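Local coordinates for structural protein ORF273 (Acidianus two-tailed virus, PDB 4ART) that is a thermo- and acid-stable structural protein of the virion, with a new fold, whose precise role in the particle is not established, at residues K30-V35 against V249-K254; E40-K45 against I54-Y59; D94-R97 against E101-F104; D105-L110 against K265-K270; Y218-Y221 against N225-F228. All blocks are in the same frame, centred on the assembly; numbering follows the deposited sequence.

Interaction 1: residues K30-V35 against V249-K254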
# COMPACT_ATOMS: atom_id res chain seq x y z
N LYS A 30 5.09 -0.81 -28.04
CA LYS A 30 3.96 0.07 -28.42
C LYS A 30 3.19 0.51 -27.18
O LYS A 30 2.87 1.69 -27.05
CB LYS A 30 3.03 -0.63 -29.42
CG LYS A 30 3.64 -0.70 -30.82
CD LYS A 30 2.88 -1.69 -31.72
CE LYS A 30 3.57 -1.95 -33.04
NZ LYS A 30 2.73 -2.76 -33.96
N LEU A 31 2.92 -0.41 -26.27
CA LEU A 31 2.18 -0.13 -25.04
C LEU A 31 2.93 0.85 -24.13
O LEU A 31 2.29 1.72 -23.56
CB LEU A 31 1.87 -1.44 -24.27
CG LEU A 31 0.74 -2.31 -24.84
CD1 LEU A 31 0.78 -3.70 -24.23
CD2 LEU A 31 -0.65 -1.65 -24.62
N ALA A 32 4.26 0.69 -24.00
CA ALA A 32 5.10 1.57 -23.17
C ALA A 32 5.11 3.00 -23.73
O ALA A 32 5.00 3.94 -22.95
CB ALA A 32 6.50 1.01 -23.07
N ASP A 33 5.18 3.17 -25.07
CA ASP A 33 5.10 4.50 -25.69
C ASP A 33 3.71 5.14 -25.49
O ASP A 33 3.63 6.35 -25.27
CB ASP A 33 5.51 4.46 -27.16
CG ASP A 33 6.98 4.10 -27.36
OD1 ASP A 33 7.78 4.25 -26.40
OD2 ASP A 33 7.33 3.65 -28.48
N ILE A 34 2.63 4.32 -25.52
CA ILE A 34 1.26 4.79 -25.26
C ILE A 34 1.19 5.36 -23.82
O ILE A 34 0.71 6.47 -23.63
CB ILE A 34 0.17 3.69 -25.54
CG1 ILE A 34 0.03 3.42 -27.07
CG2 ILE A 34 -1.20 4.06 -24.91
CD1 ILE A 34 -0.56 2.01 -27.41
N VAL A 35 1.75 4.63 -22.83
CA VAL A 35 1.77 5.06 -21.42
C VAL A 35 2.62 6.32 -21.29
O VAL A 35 2.13 7.32 -20.79
CB VAL A 35 2.19 3.93 -20.43
CG1 VAL A 35 2.46 4.48 -19.02
CG2 VAL A 35 1.13 2.83 -20.37
N VAL A 249 10.47 -0.56 -19.71
CA VAL A 249 10.91 0.59 -20.54
C VAL A 249 11.08 1.82 -19.66
O VAL A 249 10.19 2.12 -18.86
CB VAL A 249 10.02 0.86 -21.80
CG1 VAL A 249 10.59 1.97 -22.67
CG2 VAL A 249 9.82 -0.40 -22.62
N CYS A 250 12.23 2.53 -19.80
CA CYS A 250 12.58 3.68 -18.98
C CYS A 250 12.84 4.95 -19.76
O CYS A 250 13.15 4.91 -20.94
CB CYS A 250 13.72 3.36 -18.01
SG CYS A 250 13.42 1.91 -16.97
N TYR A 251 12.59 6.09 -19.10
CA TYR A 251 12.67 7.43 -19.68
C TYR A 251 13.15 8.44 -18.65
O TYR A 251 12.92 8.27 -17.45
CB TYR A 251 11.27 7.88 -20.13
CG TYR A 251 10.50 6.91 -21.00
CD1 TYR A 251 9.71 5.90 -20.43
CD2 TYR A 251 10.50 7.02 -22.39
CE1 TYR A 251 8.96 5.04 -21.22
CE2 TYR A 251 9.79 6.14 -23.19
CZ TYR A 251 8.99 5.18 -22.60
OH TYR A 251 8.25 4.35 -23.40
N GLU A 252 13.82 9.50 -19.13
CA GLU A 252 14.27 10.60 -18.28
C GLU A 252 13.56 11.86 -18.74
O GLU A 252 13.39 12.05 -19.94
CB GLU A 252 15.79 10.76 -18.31
CG GLU A 252 16.38 11.06 -19.67
CD GLU A 252 17.84 11.47 -19.70
OE1 GLU A 252 18.45 11.61 -18.61
OE2 GLU A 252 18.37 11.66 -20.82
N TRP A 253 13.12 12.69 -17.78
CA TRP A 253 12.46 13.96 -18.09
C TRP A 253 13.56 14.96 -18.37
O TRP A 253 14.39 15.24 -17.50
CB TRP A 253 11.60 14.43 -16.92
CG TRP A 253 10.76 15.63 -17.25
CD1 TRP A 253 11.02 16.93 -16.91
CD2 TRP A 253 9.55 15.64 -18.01
NE1 TRP A 253 10.01 17.74 -17.38
CE2 TRP A 253 9.10 16.98 -18.07
CE3 TRP A 253 8.79 14.64 -18.65
CZ2 TRP A 253 7.93 17.35 -18.73
CZ3 TRP A 253 7.63 15.01 -19.32
CH2 TRP A 253 7.21 16.35 -19.36
N LYS A 254 13.61 15.46 -19.61
CA LYS A 254 14.63 16.40 -20.01
C LYS A 254 14.05 17.42 -20.97
O LYS A 254 13.72 17.07 -22.11
CB LYS A 254 15.86 15.69 -20.61
CG LYS A 254 17.13 16.53 -20.61
CD LYS A 254 18.38 15.72 -20.96
CE LYS A 254 18.89 15.98 -22.36
NZ LYS A 254 20.00 15.06 -22.72

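Interaction 2: residues E40-K45 against I54-Y59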
# COMPACT_ATOMS: atom_id res chain seq x y z
N GLU A 40 3.41 12.09 -20.13
CA GLU A 40 4.00 13.31 -20.67
C GLU A 40 2.92 14.39 -20.87
O GLU A 40 3.07 15.49 -20.32
CB GLU A 40 4.70 12.99 -21.99
CG GLU A 40 5.61 14.08 -22.50
CD GLU A 40 6.11 13.73 -23.89
OE1 GLU A 40 5.33 13.92 -24.86
OE2 GLU A 40 7.24 13.21 -24.00
N LYS A 41 1.81 14.04 -21.59
CA LYS A 41 0.65 14.90 -21.88
C LYS A 41 0.06 15.46 -20.59
O LYS A 41 -0.23 16.65 -20.52
CB LYS A 41 -0.43 14.11 -22.65
CG LYS A 41 -1.54 14.96 -23.25
CD LYS A 41 -2.74 14.12 -23.68
CE LYS A 41 -3.81 14.07 -22.61
NZ LYS A 41 -5.02 13.34 -23.07
N GLU A 42 -0.07 14.60 -19.57
CA GLU A 42 -0.58 14.94 -18.24
C GLU A 42 0.35 15.89 -17.49
O GLU A 42 -0.13 16.82 -16.85
CB GLU A 42 -0.85 13.69 -17.40
CG GLU A 42 -2.02 12.87 -17.94
CD GLU A 42 -3.13 12.52 -16.96
OE1 GLU A 42 -2.97 12.74 -15.74
OE2 GLU A 42 -4.15 11.96 -17.43
N ILE A 43 1.68 15.69 -17.58
CA ILE A 43 2.65 16.57 -16.92
C ILE A 43 2.59 18.01 -17.46
O ILE A 43 2.37 18.92 -16.67
CB ILE A 43 4.09 15.96 -16.86
CG1 ILE A 43 4.12 14.74 -15.92
CG2 ILE A 43 5.12 17.01 -16.43
CD1 ILE A 43 5.34 13.79 -16.10
N ARG A 44 2.69 18.18 -18.80
CA ARG A 44 2.66 19.49 -19.48
C ARG A 44 1.41 20.35 -19.17
O ARG A 44 1.45 21.56 -19.36
CB ARG A 44 2.92 19.36 -20.99
CG ARG A 44 3.93 18.27 -21.38
CD ARG A 44 4.83 18.59 -22.55
NE ARG A 44 4.09 18.96 -23.75
CZ ARG A 44 4.51 19.87 -24.63
NH1 ARG A 44 5.68 20.47 -24.46
NH2 ARG A 44 3.78 20.17 -25.69
N LYS A 45 0.33 19.73 -18.63
CA LYS A 45 -0.91 20.42 -18.25
C LYS A 45 -1.26 20.22 -16.76
O LYS A 45 -0.41 20.35 -15.88
CB LYS A 45 -2.08 20.02 -19.18
CG LYS A 45 -2.53 18.55 -19.08
CD LYS A 45 -3.28 18.10 -20.34
CE LYS A 45 -4.79 18.21 -20.21
NZ LYS A 45 -5.48 17.74 -21.44
N ILE A 54 0.06 14.08 -12.57
CA ILE A 54 -0.36 13.74 -11.21
C ILE A 54 -1.92 13.69 -11.08
O ILE A 54 -2.45 13.45 -10.00
CB ILE A 54 0.34 14.65 -10.12
CG1 ILE A 54 1.79 15.06 -10.54
CG2 ILE A 54 0.33 13.98 -8.72
CD1 ILE A 54 2.45 16.18 -9.69
N GLU A 55 -2.64 13.88 -12.21
CA GLU A 55 -4.11 13.90 -12.25
C GLU A 55 -4.76 12.52 -12.19
O GLU A 55 -5.70 12.31 -11.41
CB GLU A 55 -4.61 14.69 -13.48
CG GLU A 55 -6.11 14.97 -13.53
CD GLU A 55 -6.73 15.68 -12.33
OE1 GLU A 55 -6.13 16.66 -11.83
OE2 GLU A 55 -7.84 15.27 -11.92
N ASN A 56 -4.31 11.59 -13.03
CA ASN A 56 -4.86 10.23 -13.11
C ASN A 56 -3.80 9.18 -12.81
O ASN A 56 -2.68 9.25 -13.33
CB ASN A 56 -5.52 9.97 -14.48
CG ASN A 56 -6.73 10.85 -14.77
OD1 ASN A 56 -7.80 10.70 -14.16
ND2 ASN A 56 -6.60 11.77 -15.73
N PHE A 57 -4.17 8.21 -11.97
CA PHE A 57 -3.32 7.08 -11.61
C PHE A 57 -3.69 5.78 -12.31
O PHE A 57 -2.82 4.93 -12.49
CB PHE A 57 -3.25 6.90 -10.08
CG PHE A 57 -2.69 8.13 -9.40
CD1 PHE A 57 -3.51 9.20 -9.07
CD2 PHE A 57 -1.33 8.25 -9.15
CE1 PHE A 57 -2.99 10.35 -8.49
CE2 PHE A 57 -0.80 9.40 -8.55
CZ PHE A 57 -1.64 10.44 -8.22
N TYR A 58 -4.96 5.61 -12.72
CA TYR A 58 -5.42 4.38 -13.36
C TYR A 58 -5.93 4.62 -14.76
O TYR A 58 -6.65 5.59 -15.00
CB TYR A 58 -6.47 3.66 -12.49
CG TYR A 58 -5.98 3.32 -11.11
CD1 TYR A 58 -5.19 2.20 -10.89
CD2 TYR A 58 -6.27 4.13 -10.02
CE1 TYR A 58 -4.70 1.89 -9.62
CE2 TYR A 58 -5.79 3.83 -8.74
CZ TYR A 58 -5.02 2.70 -8.54
OH TYR A 58 -4.54 2.41 -7.29
N TYR A 59 -5.54 3.75 -15.69
CA TYR A 59 -5.95 3.87 -17.08
C TYR A 59 -6.26 2.54 -17.70
O TYR A 59 -5.76 1.50 -17.26
CB TYR A 59 -4.82 4.46 -17.94
CG TYR A 59 -4.30 5.81 -17.53
CD1 TYR A 59 -4.83 6.97 -18.09
CD2 TYR A 59 -3.21 5.93 -16.68
CE1 TYR A 59 -4.33 8.22 -17.74
CE2 TYR A 59 -2.70 7.18 -16.32
CZ TYR A 59 -3.26 8.32 -16.87
OH TYR A 59 -2.74 9.53 -16.54

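Interaction 3: residues D94-R97 against E101-F104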
# COMPACT_ATOMS: atom_id res chain seq x y z
N ASP A 94 2.09 4.90 -10.11
CA ASP A 94 2.54 5.27 -8.77
C ASP A 94 3.47 6.46 -8.99
O ASP A 94 4.22 6.50 -9.99
CB ASP A 94 3.35 4.14 -8.10
CG ASP A 94 2.56 3.09 -7.33
OD1 ASP A 94 1.44 3.41 -6.88
OD2 ASP A 94 3.11 1.99 -7.10
N VAL A 95 3.45 7.40 -8.05
CA VAL A 95 4.29 8.58 -8.09
C VAL A 95 5.17 8.56 -6.85
O VAL A 95 4.69 8.32 -5.75
CB VAL A 95 3.45 9.87 -8.28
CG1 VAL A 95 4.18 11.11 -7.78
CG2 VAL A 95 3.03 10.03 -9.74
N THR A 96 6.48 8.76 -7.03
CA THR A 96 7.42 8.70 -5.93
C THR A 96 8.37 9.90 -5.92
O THR A 96 8.56 10.56 -6.94
CB THR A 96 8.12 7.33 -5.93
OG1 THR A 96 8.84 7.17 -4.72
CG2 THR A 96 9.02 7.15 -7.14
N ARG A 97 8.97 10.17 -4.74
CA ARG A 97 9.91 11.26 -4.53
C ARG A 97 11.20 10.75 -3.85
O ARG A 97 12.14 11.52 -3.63
CB ARG A 97 9.25 12.44 -3.78
CG ARG A 97 8.32 13.27 -4.70
CD ARG A 97 7.56 14.40 -4.01
NE ARG A 97 6.46 14.92 -4.84
CZ ARG A 97 6.57 15.90 -5.73
NH1 ARG A 97 7.74 16.49 -5.94
NH2 ARG A 97 5.51 16.30 -6.42
N GLU A 101 12.75 3.89 -3.18
CA GLU A 101 11.36 3.44 -3.30
C GLU A 101 11.01 3.28 -4.77
O GLU A 101 10.36 2.31 -5.14
CB GLU A 101 10.42 4.42 -2.62
CG GLU A 101 9.05 3.82 -2.36
CD GLU A 101 8.12 4.67 -1.51
OE1 GLU A 101 8.60 5.29 -0.54
OE2 GLU A 101 6.90 4.70 -1.82
N PHE A 102 11.45 4.24 -5.60
CA PHE A 102 11.29 4.21 -7.05
C PHE A 102 11.89 2.91 -7.61
O PHE A 102 11.21 2.17 -8.30
CB PHE A 102 11.97 5.44 -7.70
CG PHE A 102 12.03 5.47 -9.21
CD1 PHE A 102 10.86 5.54 -9.96
CD2 PHE A 102 13.24 5.50 -9.87
CE1 PHE A 102 10.91 5.59 -11.36
CE2 PHE A 102 13.29 5.56 -11.27
CZ PHE A 102 12.13 5.61 -12.00
N LEU A 103 13.15 2.61 -7.25
CA LEU A 103 13.84 1.39 -7.71
C LEU A 103 13.15 0.14 -7.20
O LEU A 103 12.97 -0.82 -7.95
CB LEU A 103 15.31 1.42 -7.30
CG LEU A 103 16.18 2.51 -7.91
CD1 LEU A 103 17.60 2.36 -7.41
CD2 LEU A 103 16.13 2.49 -9.45
N PHE A 104 12.69 0.17 -5.94
CA PHE A 104 11.97 -0.96 -5.37
C PHE A 104 10.64 -1.21 -6.09
O PHE A 104 10.30 -2.36 -6.40
CB PHE A 104 11.80 -0.79 -3.85
CG PHE A 104 11.02 -1.91 -3.24
CD1 PHE A 104 11.63 -3.14 -2.97
CD2 PHE A 104 9.68 -1.76 -2.94
CE1 PHE A 104 10.90 -4.20 -2.46
CE2 PHE A 104 8.95 -2.81 -2.39
CZ PHE A 104 9.57 -4.03 -2.14

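Interaction 4: residues D105-L110 against K265-K270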
# COMPACT_ATOMS: atom_id res chain seq x y z
N ASP A 105 9.88 -0.15 -6.37
CA ASP A 105 8.62 -0.24 -7.09
C ASP A 105 8.83 -0.78 -8.51
O ASP A 105 8.03 -1.57 -8.96
CB ASP A 105 7.93 1.14 -7.16
CG ASP A 105 7.35 1.65 -5.85
OD1 ASP A 105 7.53 0.96 -4.80
OD2 ASP A 105 6.75 2.75 -5.85
N ILE A 106 9.95 -0.40 -9.20
CA ILE A 106 10.35 -0.85 -10.55
C ILE A 106 10.60 -2.37 -10.55
O ILE A 106 10.10 -3.09 -11.41
CB ILE A 106 11.68 -0.15 -11.02
CG1 ILE A 106 11.49 1.33 -11.34
CG2 ILE A 106 12.38 -0.89 -12.19
CD1 ILE A 106 12.85 2.02 -11.67
N ASP A 107 11.43 -2.81 -9.60
CA ASP A 107 11.92 -4.18 -9.48
C ASP A 107 10.95 -5.19 -8.81
O ASP A 107 11.00 -6.38 -9.13
CB ASP A 107 13.33 -4.15 -8.84
CG ASP A 107 14.35 -3.31 -9.61
OD1 ASP A 107 14.34 -3.36 -10.87
OD2 ASP A 107 15.16 -2.60 -8.95
N TYR A 108 10.01 -4.70 -7.97
CA TYR A 108 9.02 -5.51 -7.24
C TYR A 108 7.59 -4.98 -7.28
O TYR A 108 6.75 -5.46 -6.52
CB TYR A 108 9.43 -5.64 -5.76
CG TYR A 108 10.74 -6.35 -5.52
CD1 TYR A 108 11.95 -5.65 -5.55
CD2 TYR A 108 10.78 -7.70 -5.22
CE1 TYR A 108 13.16 -6.29 -5.33
CE2 TYR A 108 11.99 -8.35 -4.97
CZ TYR A 108 13.18 -7.64 -5.03
OH TYR A 108 14.38 -8.27 -4.78
N GLY A 109 7.30 -4.02 -8.15
CA GLY A 109 5.99 -3.40 -8.27
C GLY A 109 4.97 -4.27 -8.97
O GLY A 109 4.34 -3.85 -9.96
N LEU A 110 4.76 -5.47 -8.40
CA LEU A 110 3.81 -6.43 -8.92
C LEU A 110 2.41 -5.90 -8.75
O LEU A 110 2.11 -5.23 -7.77
CB LEU A 110 3.93 -7.76 -8.17
CG LEU A 110 4.99 -8.72 -8.71
CD1 LEU A 110 5.29 -9.79 -7.72
CD2 LEU A 110 4.56 -9.36 -9.99
N LYS A 265 20.90 1.84 -16.77
CA LYS A 265 21.63 3.11 -16.62
C LYS A 265 20.89 3.94 -15.55
O LYS A 265 21.53 4.56 -14.70
CB LYS A 265 21.70 3.86 -17.97
CG LYS A 265 22.48 5.17 -17.95
CD LYS A 265 23.99 4.98 -18.15
CE LYS A 265 24.77 6.26 -17.99
NZ LYS A 265 26.19 6.10 -18.39
N LEU A 266 19.54 3.87 -15.56
CA LEU A 266 18.64 4.55 -14.63
C LEU A 266 18.93 4.29 -13.15
O LEU A 266 18.94 5.25 -12.38
CB LEU A 266 17.18 4.19 -14.96
CG LEU A 266 16.12 5.02 -14.28
CD1 LEU A 266 16.34 6.46 -14.55
CD2 LEU A 266 14.75 4.62 -14.73
N GLU A 267 19.16 3.02 -12.76
CA GLU A 267 19.44 2.61 -11.37
C GLU A 267 20.74 3.24 -10.83
O GLU A 267 20.91 3.29 -9.62
CB GLU A 267 19.45 1.08 -11.19
CG GLU A 267 18.56 0.29 -12.14
CD GLU A 267 17.26 -0.29 -11.63
OE1 GLU A 267 17.19 -0.65 -10.43
OE2 GLU A 267 16.33 -0.46 -12.45
N ARG A 268 21.60 3.76 -11.71
CA ARG A 268 22.84 4.43 -11.33
C ARG A 268 22.64 5.91 -10.97
O ARG A 268 23.56 6.52 -10.42
CB ARG A 268 23.88 4.33 -12.48
CG ARG A 268 24.08 2.94 -13.06
CD ARG A 268 25.20 2.83 -14.09
NE ARG A 268 26.49 3.38 -13.65
CZ ARG A 268 27.28 2.84 -12.72
NH1 ARG A 268 26.91 1.74 -12.08
NH2 ARG A 268 28.43 3.42 -12.41
N LEU A 269 21.47 6.48 -11.29
CA LEU A 269 21.18 7.92 -11.12
C LEU A 269 20.62 8.46 -9.76
O LEU A 269 19.46 8.85 -9.68
CB LEU A 269 20.44 8.47 -12.34
CG LEU A 269 21.00 8.08 -13.73
CD1 LEU A 269 20.10 8.55 -14.83
CD2 LEU A 269 22.42 8.61 -13.94
N LYS A 270 21.51 8.56 -8.74
CA LYS A 270 21.28 9.08 -7.39
C LYS A 270 20.23 8.29 -6.62
O LYS A 270 20.56 7.24 -6.07
CB LYS A 270 20.98 10.59 -7.37
CG LYS A 270 21.33 11.27 -6.04
CD LYS A 270 21.40 12.79 -6.17
CE LYS A 270 21.79 13.47 -4.89
NZ LYS A 270 23.21 13.23 -4.52

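Interaction 5: residues Y218-Y221 against N225-F228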
# COMPACT_ATOMS: atom_id res chain seq x y z
N TYR A 218 10.79 -5.22 1.14
CA TYR A 218 10.41 -3.86 1.50
C TYR A 218 11.19 -3.46 2.76
O TYR A 218 11.66 -2.32 2.86
CB TYR A 218 8.87 -3.78 1.72
CG TYR A 218 8.37 -2.38 2.03
CD1 TYR A 218 8.38 -1.89 3.32
CD2 TYR A 218 7.90 -1.55 1.02
CE1 TYR A 218 7.95 -0.59 3.61
CE2 TYR A 218 7.45 -0.25 1.29
CZ TYR A 218 7.48 0.22 2.59
OH TYR A 218 7.06 1.50 2.86
N HIS A 219 11.31 -4.40 3.72
CA HIS A 219 12.04 -4.19 4.96
C HIS A 219 13.53 -3.94 4.68
O HIS A 219 14.13 -3.05 5.28
CB HIS A 219 11.84 -5.37 5.92
CG HIS A 219 10.45 -5.49 6.47
ND1 HIS A 219 9.63 -4.36 6.65
CD2 HIS A 219 9.77 -6.58 6.89
CE1 HIS A 219 8.50 -4.81 7.17
NE2 HIS A 219 8.53 -6.13 7.34
N TYR A 220 14.10 -4.67 3.72
CA TYR A 220 15.49 -4.50 3.31
C TYR A 220 15.71 -3.21 2.46
O TYR A 220 16.61 -2.44 2.76
CB TYR A 220 15.99 -5.79 2.57
CG TYR A 220 17.40 -5.69 2.03
CD1 TYR A 220 18.46 -5.35 2.87
CD2 TYR A 220 17.68 -5.93 0.69
CE1 TYR A 220 19.76 -5.23 2.37
CE2 TYR A 220 18.97 -5.78 0.18
CZ TYR A 220 20.01 -5.44 1.03
OH TYR A 220 21.29 -5.36 0.53
N TYR A 221 14.89 -2.96 1.46
CA TYR A 221 15.16 -1.82 0.58
C TYR A 221 14.57 -0.52 0.96
O TYR A 221 15.21 0.51 0.75
CB TYR A 221 14.72 -2.13 -0.85
CG TYR A 221 15.55 -3.18 -1.52
CD1 TYR A 221 16.85 -2.92 -1.93
CD2 TYR A 221 15.01 -4.43 -1.82
CE1 TYR A 221 17.61 -3.87 -2.60
CE2 TYR A 221 15.76 -5.40 -2.50
CZ TYR A 221 17.06 -5.12 -2.89
OH TYR A 221 17.82 -6.06 -3.56
N ASN A 225 16.76 -1.85 6.36
CA ASN A 225 17.20 -2.71 7.44
C ASN A 225 18.03 -3.81 6.83
O ASN A 225 17.47 -4.68 6.15
CB ASN A 225 15.99 -3.26 8.23
CG ASN A 225 16.44 -3.93 9.50
OD1 ASN A 225 17.30 -4.80 9.49
ND2 ASN A 225 15.93 -3.48 10.62
N ASN A 226 19.36 -3.77 7.04
CA ASN A 226 20.32 -4.73 6.47
C ASN A 226 20.21 -6.17 6.95
O ASN A 226 20.64 -7.06 6.24
CB ASN A 226 21.76 -4.22 6.57
CG ASN A 226 22.29 -3.66 5.28
OD1 ASN A 226 21.76 -2.68 4.73
ND2 ASN A 226 23.35 -4.31 4.75
N SER A 227 19.65 -6.41 8.15
CA SER A 227 19.50 -7.76 8.68
C SER A 227 18.55 -8.61 7.80
O SER A 227 18.62 -9.83 7.83
CB SER A 227 19.04 -7.72 10.13
OG SER A 227 17.68 -7.33 10.16
N PHE A 228 17.75 -7.94 6.93
CA PHE A 228 16.81 -8.56 6.01
C PHE A 228 17.42 -8.89 4.67
O PHE A 228 16.73 -9.40 3.81
CB PHE A 228 15.56 -7.67 5.81
CG PHE A 228 14.64 -7.64 7.01
CD1 PHE A 228 14.86 -6.74 8.04
CD2 PHE A 228 13.57 -8.52 7.11
CE1 PHE A 228 14.01 -6.72 9.17
CE2 PHE A 228 12.75 -8.52 8.24
CZ PHE A 228 12.97 -7.61 9.25
O HOH W 1 19.23 -1.79 3.21

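Interaction 1: residues K30-V35 against V249-K254
Tyr251 reaches from strand 247-253 to helix 23-44 and sets its hydroxyl against the carboxylate of Asp33. The tyrosine OH donates to Asp33 OD1 at 3.0 Å, and the oxygen uses its anti lone pair, the one turned away from OD2. OD1 arrives at the hydroxyl edge of the ring, close to the ring plane. The two side chains cross at about a right angle, carboxylate and ring planes 65° apart, so the acid meets the phenol through one oxygen and does not lie along the ring. Tyr251 places its CG beside its own backbone N (chi1 -50°), which sends the ring from the strand toward the helix; there its OH also comes within 3.3 Å of Ala32 O. Next to this polar end, Ala32 presents its methyl to Val249: CB lies 3.6 Å from Val249 CG2, the branch beside the valine's backbone N. A small residue on the helix and a branched one on the strand thus meet carbon to carbon, while segment axes stay 9.5 Å apart. Leu31 and Val35, on another flank of the helix, pack on Ile141 of strand 139-146 and Ile61 of strand 58-62, and Cys250 turns off to its disulfide with Cys263. The arrangement is an alpha/beta layer, the N-terminal helix 23-44 packed on one face of the mixed sheet, the axes of 30-35 and 249-253 crossing at -33°.

Interaction 2: residues E40-K45 against I54-Y59
The last turn of helix 23-44 runs past the loop leading into strand 58-62, the backbones coming nearest at Glu42 and Glu55, whose CA atoms are 7.0 Å apart. Glu42 carries the contact, its carboxylate taking one hydrogen bond from Asn56 on each oxygen. The backbone N of Asn56 donates to Glu42 OE1 at 3.2 Å and less straight, while Asn56 ND2 donates to Glu42 OE2 at 3.0 Å and nearly straight, 170°. Both oxygens use their syn lone pairs, and OE2 lies in the amide plane of Asn56, though the carboxylate and amide planes are 68° apart. A bend at chi2 (-127°) turns the Glu42 chain so that its head faces the loop. The ring of Tyr59 comes from the opposite direction, with Glu42 OE2 at its edge and in its plane, 2.9 Å from the hydroxyl OH. Glu55 touches through its CB, 3.4 Å from Glu42 OE1, while its own carboxylate leads away. Two bonds to one residue should fix the rotation of the Glu42 head; Glu38 brings a second carboxylate close to OE2, which could favour protonation of one of the pair. A helix-end glutamate is thus held by the backbone N-H and side-chain amide of one loop residue, where helix 23-44 packs beside the entry to strand 58-62 in this alpha/beta fold.

Interaction 3: residues D94-R97 against E101-F104
Thr96, at the end of strand 87-96, packs against Glu101 and Phe102 in the first turn of helix 99-108, a tight beta-to-alpha connection in which the helix folds back beside the strand it has just left. Glu101 is the first to touch: its CB lies 3.8 Å from Thr96 OG1, and its chain, extended beyond CG, runs obliquely past the threonine, with CG and CD each also about 4.1 Å from that oxygen. The hydroxyl has a weak hydrogen bond to Asp98 O in the short link, and Asp98 OD2 in turn accepts a weak one from Glu101 N, so the threonine hydroxyl and Glu101 N both make weak bonds to Asp98. Phe102 comes next and meets the other branch of the threonine. Its side chain crosses that of Thr96 at about a right angle, and CG anti to the backbone N (chi1 173°) carries the ring onward, past the methyl, to Val144 and Ala156 of the sheet. Farther along the same helix, Phe104 packs on helix 210-221. Thr96 therefore divides its branches between two consecutive helix residues, with the hydroxyl at Glu101 and the methyl at Phe102. That methyl, CG2, is 3.5 Å from Phe102 CB and 3.7 Å from ring atom CD1, which it approaches obliquely.

Interaction 4: residues D105-L110 against K265-K270
Apolar contact between the two segments is light: Ile106 CD1, at the end of its longer branch, stands 4.4 Å from Leu266 CD2. Both side chains are buried, and both also pack on the sheet, Ile106 on Ala156 and Gln248, Leu266 on Tyr154 and Cys250. Mixed contact follows at the other branch of Ile106, where CG2 faces Glu267 OE2 at 4.0 Å.

Charged contact completes the set. The carboxylates of Asp107 and Glu267 approach from opposite directions with their planes only 25° apart, and Asp107 OD2 lies 3.2 Å from Glu267 OE1. Glu267 starts out toward the helix and its chain bends at chi2 (-105°), which brings the carboxylate up to Asp107, while its backbone sits in the type I turn from Leu266 to Leu269, closed by Leu269 N to Leu266 O at 3.0 Å.

Two oxygens that are both acceptors cannot bond unless one carries a proton. Glu267 also touches a crystal neighbour, which may influence its position, but such proximity would probably raise the pKa of one acid, and a shared proton between Asp107 and Glu267 would suit the acidic surroundings in which this protein is stable; with both groups ionised, the pair would instead be repulsive.

Interaction 5: residues Y218-Y221 against N225-F228
Tyr220, Phe228 and His219 account for most of the buried surface where the end of helix 210-221 meets the turn that follows it. His219 lays its CB over one face of the Phe228 ring, 3.7 Å from the centroid and 10° off the normal, a CH-pi contact. Its imidazole continues obliquely past the phenyl, planes 56° apart and centroids 5.1 Å from each other. CG beside the backbone N (chi1 -69°) aims the imidazole at its polar partners, ND1 bonding Asp223 and NE2 bonding Glu195 of the second subunit. Phe228 also sets its CB 3.8 Å from Tyr220 CB, so its side chain touches two successive helix residues. The Tyr220 ring has Asn225 O at its edge, in plane, and packs on Ala232 and Leu233 of helix 229-242; Asn225 O also receives a CA-H...O contact from Tyr220 CA at 3.5 Å. The backbones are tied by Asn225 N donating to His219 O at 3.1 Å, and a water bridges Tyr220 O to Asn226 OD1. Asn225 OD1 is gripped twice, by Ser227 N at 3.1 Å and by Ser227 OG at 2.6 Å, while ND2 bonds Glu131 and Ala129 of the second subunit. This is an Asx turn opening the 3-10 segment in the short link between two consecutive helices, 210-221 and 229-242, in contact with the second subunit.

Interactions 1, 2 and 3 reach the mixed seven-stranded sheet. Interactions 1 and 2 share helix 23-44 and have centres about 13 Å apart, meeting where Trp253 packs on Ile43. Interactions 3 and 4 share helix 99-108, with about 8 Å between centres, and join through Phe102 and Leu266. Cys250 links interaction 1 to interaction 4 by packing on Leu266. Interaction 5 lies farthest out, centres about 30 Å from interaction 1 and about 32 Å from interaction 2, but reached from interactions 3 and 4 through Phe104, Tyr108 and Tyr221. Along the chain, interactions 2, 3 and 5 close locally, in that order, whereas 1 and 4 cross, so C-terminal residues pack against two helices from earlier in the chain.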